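Long-range contact in hydrolase (Thermus thermophilus, PDB 1UFO), which adopts the alpha/beta hydrolase fold and probably hydrolyses a substrate that has not been established: residues 15-29 with 44-57. Numbering follows the deposited sequence.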
loop_
_atom_site.group_PDB
_atom_site.type_symbol
_atom_site.label_atom_id
_atom_site.label_comp_id
_atom_site.label_asym_id
_atom_site.label_seq_id
_atom_site.Cartn_x
_atom_site.Cartn_y
_atom_site.Cartn_z
ATOM N N VAL A 15 -17.040 -22.541 -11.643
ATOM C CA VAL A 15 -16.359 -21.306 -11.241
ATOM C C VAL A 15 -17.237 -20.065 -11.440
ATOM O O VAL A 15 -17.727 -19.837 -12.550
ATOM C CB VAL A 15 -15.073 -21.184 -12.087
ATOM C CG1 VAL A 15 -14.263 -20.002 -11.650
ATOM C CG2 VAL A 15 -14.207 -22.420 -11.870
ATOM N N LEU A 16 -17.463 -19.276 -10.371
ATOM C CA LEU A 16 -18.185 -18.011 -10.508
ATOM C C LEU A 16 -17.268 -17.021 -11.231
ATOM O O LEU A 16 -16.074 -16.833 -10.899
ATOM C CB LEU A 16 -18.575 -17.500 -9.129
ATOM C CG LEU A 16 -19.269 -16.158 -9.098
ATOM C CD1 LEU A 16 -20.583 -16.342 -9.721
ATOM C CD2 LEU A 16 -19.482 -15.677 -7.597
ATOM N N ALA A 17 -17.798 -16.364 -12.226
ATOM C CA ALA A 17 -17.004 -15.402 -12.970
ATOM C C ALA A 17 -17.652 -14.040 -13.094
ATOM O O ALA A 17 -18.875 -13.951 -13.349
ATOM C CB ALA A 17 -16.696 -15.914 -14.389
ATOM N N ARG A 18 -16.893 -12.986 -12.878
ATOM C CA ARG A 18 -17.419 -11.634 -13.090
ATOM C C ARG A 18 -16.619 -11.145 -14.265
ATOM O O ARG A 18 -15.415 -10.866 -14.209
ATOM C CB ARG A 18 -17.169 -10.768 -11.853
ATOM C CG ARG A 18 -17.874 -9.463 -11.924
ATOM C CD ARG A 18 -19.283 -9.487 -11.191
ATOM N NE ARG A 18 -19.759 -8.097 -11.083
ATOM C CZ ARG A 18 -19.001 -7.125 -10.559
ATOM N NH1 ARG A 18 -17.775 -7.439 -10.088
ATOM N NH2 ARG A 18 -19.403 -5.832 -10.599
ATOM N N ILE A 19 -17.317 -11.051 -15.401
ATOM C CA ILE A 19 -16.646 -10.789 -16.667
ATOM C C ILE A 19 -16.885 -9.416 -17.271
ATOM O O ILE A 19 -18.019 -9.100 -17.674
ATOM C CB ILE A 19 -17.063 -11.883 -17.696
ATOM C CG1 ILE A 19 -16.795 -13.275 -17.094
ATOM C CG2 ILE A 19 -16.351 -11.611 -19.045
ATOM C CD1 ILE A 19 -17.123 -14.547 -18.102
ATOM N N PRO A 20 -15.833 -8.605 -17.398
ATOM C CA PRO A 20 -16.035 -7.257 -17.980
ATOM C C PRO A 20 -16.083 -7.426 -19.493
ATOM O O PRO A 20 -15.560 -8.400 -20.047
ATOM C CB PRO A 20 -14.821 -6.461 -17.513
ATOM C CG PRO A 20 -13.727 -7.533 -17.398
ATOM C CD PRO A 20 -14.442 -8.819 -16.953
ATOM N N GLU A 21 -16.601 -6.412 -20.186
ATOM C CA GLU A 21 -16.690 -6.594 -21.623
ATOM C C GLU A 21 -15.362 -6.508 -22.300
ATOM O O GLU A 21 -15.196 -7.025 -23.411
ATOM C CB GLU A 21 -17.616 -5.539 -22.255
ATOM C CG GLU A 21 -17.079 -4.137 -22.202
ATOM C CD GLU A 21 -18.135 -3.084 -22.658
ATOM O OE1 GLU A 21 -18.618 -2.307 -21.786
ATOM O OE2 GLU A 21 -18.500 -3.090 -23.874
ATOM N N ALA A 22 -14.361 -5.926 -21.627
ATOM C CA ALA A 22 -13.021 -5.791 -22.196
ATOM C C ALA A 22 -11.994 -6.304 -21.176
ATOM O O ALA A 22 -11.348 -5.502 -20.504
ATOM C CB ALA A 22 -12.659 -4.331 -22.551
ATOM N N PRO A 23 -11.837 -7.622 -21.083
ATOM C CA PRO A 23 -10.840 -8.156 -20.097
ATOM C C PRO A 23 -9.414 -7.960 -20.478
ATOM O O PRO A 23 -8.987 -8.246 -21.607
ATOM C CB PRO A 23 -11.151 -9.653 -19.999
ATOM C CG PRO A 23 -12.563 -9.824 -20.625
ATOM C CD PRO A 23 -12.619 -8.699 -21.707
ATOM N N LYS A 24 -8.629 -7.423 -19.549
ATOM C CA LYS A 24 -7.200 -7.199 -19.829
ATOM C C LYS A 24 -6.311 -8.166 -18.984
ATOM O O LYS A 24 -5.139 -8.297 -19.278
ATOM C CB LYS A 24 -6.764 -5.746 -19.520
ATOM C CG LYS A 24 -6.866 -5.372 -18.039
ATOM C CD LYS A 24 -6.567 -3.893 -17.804
ATOM C CE LYS A 24 -6.640 -3.549 -16.276
ATOM N NZ LYS A 24 -6.249 -2.082 -16.145
ATOM N N ALA A 25 -6.907 -8.807 -17.995
ATOM C CA ALA A 25 -6.147 -9.761 -17.127
ATOM C C ALA A 25 -7.104 -10.660 -16.390
ATOM O O ALA A 25 -8.313 -10.348 -16.296
ATOM C CB ALA A 25 -5.351 -8.949 -16.059
ATOM N N LEU A 26 -6.603 -11.775 -15.817
ATOM C CA LEU A 26 -7.461 -12.675 -15.015
ATOM C C LEU A 26 -7.061 -12.512 -13.558
ATOM O O LEU A 26 -5.897 -12.342 -13.276
ATOM C CB LEU A 26 -7.152 -14.172 -15.384
ATOM C CG LEU A 26 -7.629 -14.611 -16.761
ATOM C CD1 LEU A 26 -6.736 -15.799 -17.274
ATOM C CD2 LEU A 26 -9.117 -14.982 -16.609
ATOM N N LEU A 27 -8.026 -12.600 -12.657
ATOM C CA LEU A 27 -7.689 -12.630 -11.221
ATOM C C LEU A 27 -8.459 -13.819 -10.667
ATOM O O LEU A 27 -9.688 -13.823 -10.641
ATOM C CB LEU A 27 -8.125 -11.349 -10.490
ATOM C CG LEU A 27 -7.837 -11.311 -8.997
ATOM C CD1 LEU A 27 -6.302 -11.509 -8.761
ATOM C CD2 LEU A 27 -8.305 -10.046 -8.342
ATOM N N LEU A 28 -7.734 -14.850 -10.228
ATOM C CA LEU A 28 -8.361 -15.995 -9.544
ATOM C C LEU A 28 -8.333 -15.654 -8.072
ATOM O O LEU A 28 -7.243 -15.440 -7.514
ATOM C CB LEU A 28 -7.576 -17.343 -9.821
ATOM C CG LEU A 28 -8.090 -18.543 -8.993
ATOM C CD1 LEU A 28 -9.572 -18.843 -9.255
ATOM C CD2 LEU A 28 -7.213 -19.827 -9.386
ATOM N N ALA A 29 -9.500 -15.637 -7.455
ATOM C CA ALA A 29 -9.637 -15.253 -6.005
ATOM C C ALA A 29 -10.032 -16.449 -5.191
ATOM O O ALA A 29 -10.948 -17.172 -5.564
ATOM C CB ALA A 29 -10.677 -14.119 -5.855
ATOM N N LEU A 44 -14.058 -7.436 -3.733
ATOM C CA LEU A 44 -13.125 -6.839 -4.695
ATOM C C LEU A 44 -13.883 -5.831 -5.593
ATOM O O LEU A 44 -13.882 -5.937 -6.804
ATOM C CB LEU A 44 -12.437 -7.907 -5.550
ATOM C CG LEU A 44 -11.681 -8.951 -4.698
ATOM C CD1 LEU A 44 -11.174 -10.099 -5.530
ATOM C CD2 LEU A 44 -10.491 -8.347 -3.964
ATOM N N PRO A 45 -14.507 -4.848 -4.977
ATOM C CA PRO A 45 -15.236 -3.860 -5.789
ATOM C C PRO A 45 -14.299 -3.099 -6.740
ATOM O O PRO A 45 -13.152 -2.796 -6.415
ATOM C CB PRO A 45 -15.871 -2.956 -4.714
ATOM C CG PRO A 45 -14.803 -2.898 -3.648
ATOM C CD PRO A 45 -14.430 -4.412 -3.563
ATOM N N GLY A 46 -14.820 -2.790 -7.939
ATOM C CA GLY A 46 -14.080 -2.055 -8.934
ATOM C C GLY A 46 -13.066 -2.799 -9.803
ATOM O O GLY A 46 -12.559 -2.248 -10.773
ATOM N N TYR A 47 -12.785 -4.041 -9.456
ATOM C CA TYR A 47 -11.769 -4.782 -10.163
ATOM C C TYR A 47 -12.270 -5.168 -11.570
ATOM O O TYR A 47 -11.549 -4.919 -12.521
ATOM C CB TYR A 47 -11.385 -6.047 -9.387
ATOM C CG TYR A 47 -10.419 -5.858 -8.232
ATOM C CD1 TYR A 47 -9.296 -6.639 -8.182
ATOM C CD2 TYR A 47 -10.672 -4.966 -7.201
ATOM C CE1 TYR A 47 -8.350 -6.550 -7.090
ATOM C CE2 TYR A 47 -9.790 -4.867 -6.093
ATOM C CZ TYR A 47 -8.641 -5.680 -6.082
ATOM O OH TYR A 47 -7.774 -5.603 -5.021
ATOM N N ALA A 48 -13.493 -5.680 -11.636
ATOM C CA ALA A 48 -14.024 -6.052 -12.958
ATOM C C ALA A 48 -14.215 -4.815 -13.803
ATOM O O ALA A 48 -13.878 -4.802 -15.026
ATOM C CB ALA A 48 -15.281 -6.860 -12.776
ATOM N N GLU A 49 -14.674 -3.734 -13.159
ATOM C CA GLU A 49 -14.866 -2.477 -13.914
ATOM C C GLU A 49 -13.598 -1.896 -14.509
ATOM O O GLU A 49 -13.615 -1.107 -15.485
ATOM C CB GLU A 49 -15.557 -1.458 -12.977
ATOM C CG GLU A 49 -16.889 -1.873 -12.525
ATOM C CD GLU A 49 -16.936 -2.880 -11.377
ATOM O OE1 GLU A 49 -15.891 -3.326 -10.877
ATOM O OE2 GLU A 49 -18.048 -3.239 -10.974
ATOM N N ARG A 50 -12.433 -2.272 -13.968
ATOM C CA ARG A 50 -11.140 -1.821 -14.410
ATOM C C ARG A 50 -10.592 -2.797 -15.464
ATOM O O ARG A 50 -9.532 -2.574 -16.053
ATOM C CB ARG A 50 -10.244 -1.769 -13.172
ATOM C CG ARG A 50 -9.013 -1.012 -13.195
ATOM C CD ARG A 50 -9.331 0.492 -13.208
ATOM N NE ARG A 50 -9.703 1.103 -11.936
ATOM C CZ ARG A 50 -8.863 1.654 -11.040
ATOM N NH1 ARG A 50 -7.535 1.670 -11.216
ATOM N NH2 ARG A 50 -9.374 2.324 -10.005
ATOM N N GLY A 51 -11.295 -3.914 -15.695
ATOM C CA GLY A 51 -10.838 -4.804 -16.752
ATOM C C GLY A 51 -10.346 -6.174 -16.276
ATOM O O GLY A 51 -9.860 -6.980 -17.088
ATOM N N PHE A 52 -10.456 -6.478 -14.990
ATOM C CA PHE A 52 -10.037 -7.822 -14.516
ATOM C C PHE A 52 -11.183 -8.807 -14.571
ATOM O O PHE A 52 -12.288 -8.539 -14.052
ATOM C CB PHE A 52 -9.502 -7.714 -13.062
ATOM C CG PHE A 52 -8.192 -6.997 -12.995
ATOM C CD1 PHE A 52 -8.124 -5.607 -13.031
ATOM C CD2 PHE A 52 -6.990 -7.741 -12.947
ATOM C CE1 PHE A 52 -6.868 -4.971 -13.021
ATOM C CE2 PHE A 52 -5.772 -7.117 -12.937
ATOM C CZ PHE A 52 -5.712 -5.698 -12.974
ATOM N N LEU A 53 -10.957 -9.936 -15.286
ATOM C CA LEU A 53 -11.945 -10.986 -15.314
ATOM C C LEU A 53 -11.745 -11.772 -14.025
ATOM O O LEU A 53 -10.699 -12.447 -13.853
ATOM C CB LEU A 53 -11.690 -11.839 -16.600
ATOM C CG LEU A 53 -12.783 -12.822 -16.987
ATOM C CD1 LEU A 53 -12.396 -13.304 -18.416
ATOM C CD2 LEU A 53 -12.887 -13.983 -16.008
ATOM N N LEU A 54 -12.682 -11.636 -13.119
ATOM C CA LEU A 54 -12.555 -12.323 -11.807
ATOM C C LEU A 54 -13.120 -13.698 -11.862
ATOM O O LEU A 54 -14.225 -13.923 -12.379
ATOM C CB LEU A 54 -13.331 -11.596 -10.748
ATOM C CG LEU A 54 -13.130 -10.069 -10.750
ATOM C CD1 LEU A 54 -14.061 -9.469 -9.600
ATOM C CD2 LEU A 54 -11.660 -9.706 -10.527
ATOM N N LEU A 55 -12.399 -14.623 -11.259
ATOM C CA LEU A 55 -12.826 -16.024 -11.123
ATOM C C LEU A 55 -12.727 -16.452 -9.650
ATOM O O LEU A 55 -11.762 -16.114 -9.026
ATOM C CB LEU A 55 -11.862 -16.952 -11.872
ATOM C CG LEU A 55 -11.748 -16.659 -13.367
ATOM C CD1 LEU A 55 -10.688 -17.628 -14.012
ATOM C CD2 LEU A 55 -13.050 -16.965 -14.074
ATOM N N ALA A 56 -13.703 -17.208 -9.151
ATOM C CA ALA A 56 -13.623 -17.739 -7.777
ATOM C C ALA A 56 -14.411 -19.022 -7.730
ATOM O O ALA A 56 -15.433 -19.154 -8.420
ATOM C CB ALA A 56 -14.221 -16.723 -6.811
ATOM N N PHE A 57 -13.933 -19.995 -6.968
ATOM C CA PHE A 57 -14.716 -21.199 -6.810
ATOM C C PHE A 57 -14.713 -21.556 -5.343
ATOM O O PHE A 57 -13.879 -21.038 -4.563
ATOM C CB PHE A 57 -14.179 -22.337 -7.674
ATOM C CG PHE A 57 -12.760 -22.796 -7.323
ATOM C CD1 PHE A 57 -12.569 -23.919 -6.493
ATOM C CD2 PHE A 57 -11.628 -22.091 -7.805
ATOM C CE1 PHE A 57 -11.244 -24.348 -6.154
ATOM C CE2 PHE A 57 -10.310 -22.512 -7.483
ATOM C CZ PHE A 57 -10.131 -23.648 -6.655
HETATM O O HOH W 1 -15.349 -5.984 -9.419
HETATM O O HOH W 2 -7.866 -0.367 -17.427
HETATM O O HOH W 3 -12.727 -18.533 -3.826
#
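R18 reaches past A48 to the carboxylate of E49. R18 NH2 donates to E49 OE2 at 2.9 Å in a bent salt bridge, on the syn side but 35° out of the carboxylate plane and tilted from the guanidinium plane as well. The two flat groups are turned 60° apart. A bend at chi2 (95°) carries the R18 chain alongside A48, whose CB lies 3.8 Å from R18 CG. A water at the guanidinium edge accepts from R18 NH1 and A48 N and donates to L44 O and E49 OE1. With an alanine here the guanidinium is gone, which is likely to leave the E49 carboxylate without its cationic mate and the water short of one donor. On the same sheet face, L27 CD2 meets the Y47 ring at CD1, 3.6 Å away, and L44 CD1. On the other face, L53 lies alongside I19 and L26, all pointing the same way. L53 CD2 is 3.9 Å from L26 CD2. K24 runs extended beyond CG, and K24 CE comes within 3.6 Å of F52 CE1. K24 NZ continues to a salt bridge with E232. Strand 52-56 pairs antiparallel with 15-20 and parallel with 25-29. R18 N bonds L54 O at 2.9 Å, and L27 N bonds L53 O at 2.9 Å. Strands 25-30 and 52-56, with helix 37-42 between them, form a beta-alpha-beta crossover in the mixed sheet with 1-2-4-3 strand order, characteristic of the alpha/beta hydrolase fold.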